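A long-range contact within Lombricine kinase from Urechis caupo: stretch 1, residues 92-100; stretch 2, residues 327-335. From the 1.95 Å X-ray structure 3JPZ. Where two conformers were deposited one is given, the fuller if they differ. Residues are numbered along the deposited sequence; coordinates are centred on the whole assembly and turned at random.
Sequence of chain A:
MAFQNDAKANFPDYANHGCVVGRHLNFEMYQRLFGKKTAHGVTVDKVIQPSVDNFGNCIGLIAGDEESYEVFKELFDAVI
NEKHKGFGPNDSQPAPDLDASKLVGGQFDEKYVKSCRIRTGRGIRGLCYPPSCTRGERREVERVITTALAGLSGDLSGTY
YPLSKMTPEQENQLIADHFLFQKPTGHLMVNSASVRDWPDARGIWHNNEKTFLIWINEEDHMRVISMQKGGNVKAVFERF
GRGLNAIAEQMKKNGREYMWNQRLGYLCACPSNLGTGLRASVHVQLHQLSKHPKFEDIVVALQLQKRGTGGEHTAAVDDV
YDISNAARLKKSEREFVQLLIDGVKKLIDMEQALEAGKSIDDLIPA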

# COMPACT_ATOMS: atom_id res chain seq x y z
N SER A 92 -34.14 6.98 -0.30
CA SER A 92 -33.50 8.16 -0.85
C SER A 92 -33.08 9.15 0.23
O SER A 92 -33.77 9.34 1.23
CB SER A 92 -34.42 8.84 -1.86
OG SER A 92 -33.67 9.60 -2.79
N GLN A 93 -31.93 9.77 0.02
CA GLN A 93 -31.42 10.80 0.90
C GLN A 93 -32.19 12.10 0.69
O GLN A 93 -32.45 12.50 -0.45
CB GLN A 93 -29.94 11.04 0.60
CG GLN A 93 -29.34 12.18 1.37
CD GLN A 93 -29.24 11.86 2.84
OE1 GLN A 93 -29.48 10.74 3.26
NE2 GLN A 93 -28.87 12.86 3.63
N PRO A 94 -32.58 12.76 1.78
CA PRO A 94 -33.28 14.05 1.64
C PRO A 94 -32.42 15.05 0.89
O PRO A 94 -31.20 14.96 0.94
CB PRO A 94 -33.48 14.50 3.09
CG PRO A 94 -33.44 13.24 3.89
CD PRO A 94 -32.52 12.31 3.18
N ALA A 95 -33.06 15.99 0.19
CA ALA A 95 -32.32 17.03 -0.50
C ALA A 95 -31.38 17.68 0.50
O ALA A 95 -31.65 17.64 1.70
CB ALA A 95 -33.27 18.07 -1.06
N PRO A 96 -30.28 18.26 0.02
CA PRO A 96 -29.36 18.93 0.94
C PRO A 96 -30.01 20.12 1.61
O PRO A 96 -30.73 20.88 0.97
CB PRO A 96 -28.22 19.40 0.03
CG PRO A 96 -28.36 18.61 -1.23
CD PRO A 96 -29.81 18.31 -1.38
N ASP A 97 -29.76 20.28 2.91
CA ASP A 97 -30.26 21.43 3.65
C ASP A 97 -29.12 22.09 4.43
O ASP A 97 -28.75 21.64 5.52
CB ASP A 97 -31.36 21.01 4.61
CG ASP A 97 -32.07 22.19 5.24
OD1 ASP A 97 -31.68 23.34 4.96
OD2 ASP A 97 -33.02 21.98 6.02
N LEU A 98 -28.55 23.14 3.86
CA LEU A 98 -27.48 23.89 4.50
C LEU A 98 -28.01 25.21 5.07
O LEU A 98 -27.29 26.20 5.11
CB LEU A 98 -26.38 24.20 3.48
CG LEU A 98 -25.81 22.98 2.76
CD1 LEU A 98 -24.78 23.38 1.67
CD2 LEU A 98 -25.20 22.03 3.78
N ASP A 99 -29.26 25.21 5.51
CA ASP A 99 -29.90 26.45 5.93
C ASP A 99 -29.81 26.61 7.44
O ASP A 99 -30.68 26.16 8.20
CB ASP A 99 -31.36 26.50 5.47
CG ASP A 99 -31.98 27.86 5.68
OD1 ASP A 99 -31.34 28.71 6.32
OD2 ASP A 99 -33.12 28.07 5.20
N ALA A 100 -28.74 27.28 7.87
CA ALA A 100 -28.47 27.53 9.28
C ALA A 100 -29.61 28.25 9.97
O ALA A 100 -29.91 27.97 11.13
CB ALA A 100 -27.19 28.32 9.42
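Stretch 2, residues 327-335: ARLKKSERE

Stretch 1 has no regular helix or strand through its contacting part: from Gln93 to Pro96 the backbone is extended, with phi between -75° and -52° and psi between 135° and 154°. Stretch 2 approaches as loop or turn and becomes helical at Glu333, where phi/psi settle at -62/-45, followed by -62/-42 at Arg334 and -65/-37 at Glu335. Before that, Lys330 takes a positive phi (92/-23). The two segments run in the same sense, since the CA of Gln93 lies 5.3 Å from the CA of Lys330 and the CA of Asp97 lies 5.2 Å from the CA of Arg334: a four-residue advance in one matches a four-residue advance in the other. Together they bury 532 Å², both sides summed.

At the first of these points the carboxamide of Gln93 stands in for a backbone partner. Its CA-to-CB bond points sideways, but chi1 of 175° and chi2 of 69° bring its end to stretch 2. There Gln93 OE1 accepts from Lys330 N at 2.7 Å with a nearly linear angle of 174°, while its NE2 donates to Lys331 O at 2.9 Å and 134°. One amide thus engages both a donor and an acceptor of the loop. Pro94, pointing toward stretch 2, adds a packing contact, with its CG 3.5 Å from Lys330 O.

The start of the helix forms the second anchor. Ser332 is the N-cap: its OG, set by a p rotamer, accepts from Glu335 N at 3.2 Å, and Glu335 OE1 in return accepts from Ser332 N at 3.0 Å. Across the interface, Asp97 CB lies 3.4 Å from Ser332 OG. Glu333 points toward stretch 1, and its OE1 accepts from Asp97 N at 2.7 Å and 153°; the same oxygen is 3.2 Å from Pro96 CA. Leu98 points away at CB, yet its CD2 reaches within 3.7 Å of Glu333 CB.

Asp97 meets Arg334 through both backbone and side chain. Arg334 N donates to Asp97 O at 2.8 Å, but the 121° angle marks this bond as weak. The salt bridge is better aligned: Arg334 NE lies 2.9 Å from Asp97 OD2, with an angle of 170°, and the carboxylate oxygen sits at the guanidinium edge, near its plane. Asp97 OD1 accepts from Asp99 N at 3.1 Å, tying the carboxylate to its own stretch. A water reinforces the junction, donating to Asp97 OD2 at 2.5 Å, accepting from Arg334 NH2 at 3.0 Å and hydrogen-bonding Ser332 OG at 2.8 Å.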

# COMPACT_ATOMS: atom_id res chain seq x y z
N ALA A 327 -24.91 9.07 12.52
CA ALA A 327 -25.39 8.73 11.18
C ALA A 327 -24.94 9.74 10.13
O ALA A 327 -24.40 10.79 10.46
CB ALA A 327 -26.89 8.63 11.18
N ARG A 328 -25.18 9.42 8.86
CA ARG A 328 -24.74 10.27 7.75
C ARG A 328 -25.77 10.33 6.65
O ARG A 328 -25.77 11.27 5.85
CB ARG A 328 -23.44 9.73 7.17
CG ARG A 328 -22.29 9.74 8.14
CD ARG A 328 -21.76 11.13 8.37
NE ARG A 328 -20.53 11.09 9.15
CZ ARG A 328 -20.48 11.05 10.47
NH1 ARG A 328 -21.60 11.06 11.19
NH2 ARG A 328 -19.31 11.00 11.08
N LEU A 329 -26.61 9.30 6.60
CA LEU A 329 -27.73 9.21 5.67
C LEU A 329 -29.03 9.42 6.43
O LEU A 329 -29.06 9.29 7.65
CB LEU A 329 -27.80 7.81 5.06
CG LEU A 329 -27.08 7.46 3.76
CD1 LEU A 329 -27.50 6.05 3.36
CD2 LEU A 329 -27.40 8.45 2.65
N LYS A 330 -30.08 9.75 5.69
CA LYS A 330 -31.48 9.68 6.13
C LYS A 330 -31.98 10.98 6.75
O LYS A 330 -33.18 11.24 6.79
CB LYS A 330 -31.69 8.48 7.06
CG LYS A 330 -31.68 7.15 6.32
CD LYS A 330 -32.19 6.01 7.18
CE LYS A 330 -31.06 5.19 7.77
NZ LYS A 330 -31.57 4.16 8.73
N LYS A 331 -31.05 11.79 7.24
CA LYS A 331 -31.34 13.14 7.69
C LYS A 331 -30.53 14.11 6.85
O LYS A 331 -29.46 13.76 6.36
CB LYS A 331 -30.99 13.30 9.17
CG LYS A 331 -31.75 12.34 10.07
CD LYS A 331 -31.42 12.55 11.53
CE LYS A 331 -32.12 11.51 12.40
NZ LYS A 331 -33.57 11.78 12.54
N SER A 332 -31.03 15.33 6.68
CA SER A 332 -30.29 16.34 5.95
C SER A 332 -29.17 16.91 6.82
O SER A 332 -29.06 16.59 8.00
CB SER A 332 -31.21 17.46 5.49
OG SER A 332 -31.63 18.25 6.59
N GLU A 333 -28.34 17.75 6.22
CA GLU A 333 -27.21 18.37 6.91
C GLU A 333 -27.71 19.23 8.06
O GLU A 333 -27.19 19.18 9.17
CB GLU A 333 -26.40 19.24 5.95
CG GLU A 333 -25.69 18.47 4.86
CD GLU A 333 -26.55 18.27 3.63
OE1 GLU A 333 -27.73 18.64 3.66
OE2 GLU A 333 -26.03 17.73 2.63
N ARG A 334 -28.74 20.02 7.77
CA ARG A 334 -29.35 20.88 8.77
C ARG A 334 -29.93 20.03 9.89
O ARG A 334 -29.77 20.35 11.06
CB ARG A 334 -30.42 21.76 8.13
CG ARG A 334 -31.05 22.78 9.07
CD ARG A 334 -32.21 22.20 9.84
NE ARG A 334 -33.24 21.69 8.94
CZ ARG A 334 -34.40 21.17 9.32
NH1 ARG A 334 -34.71 21.08 10.61
NH2 ARG A 334 -35.25 20.73 8.41
N GLU A 335 -30.58 18.92 9.54
CA GLU A 335 -31.17 18.04 10.55
C GLU A 335 -30.14 17.39 11.46
O GLU A 335 -30.38 17.22 12.66
CB GLU A 335 -32.03 16.96 9.89
CG GLU A 335 -33.39 17.47 9.42
CD GLU A 335 -34.25 16.38 8.80
OE1 GLU A 335 -33.72 15.53 8.05
OE2 GLU A 335 -35.47 16.38 9.06
O HOH W 1 -34.02 19.65 5.92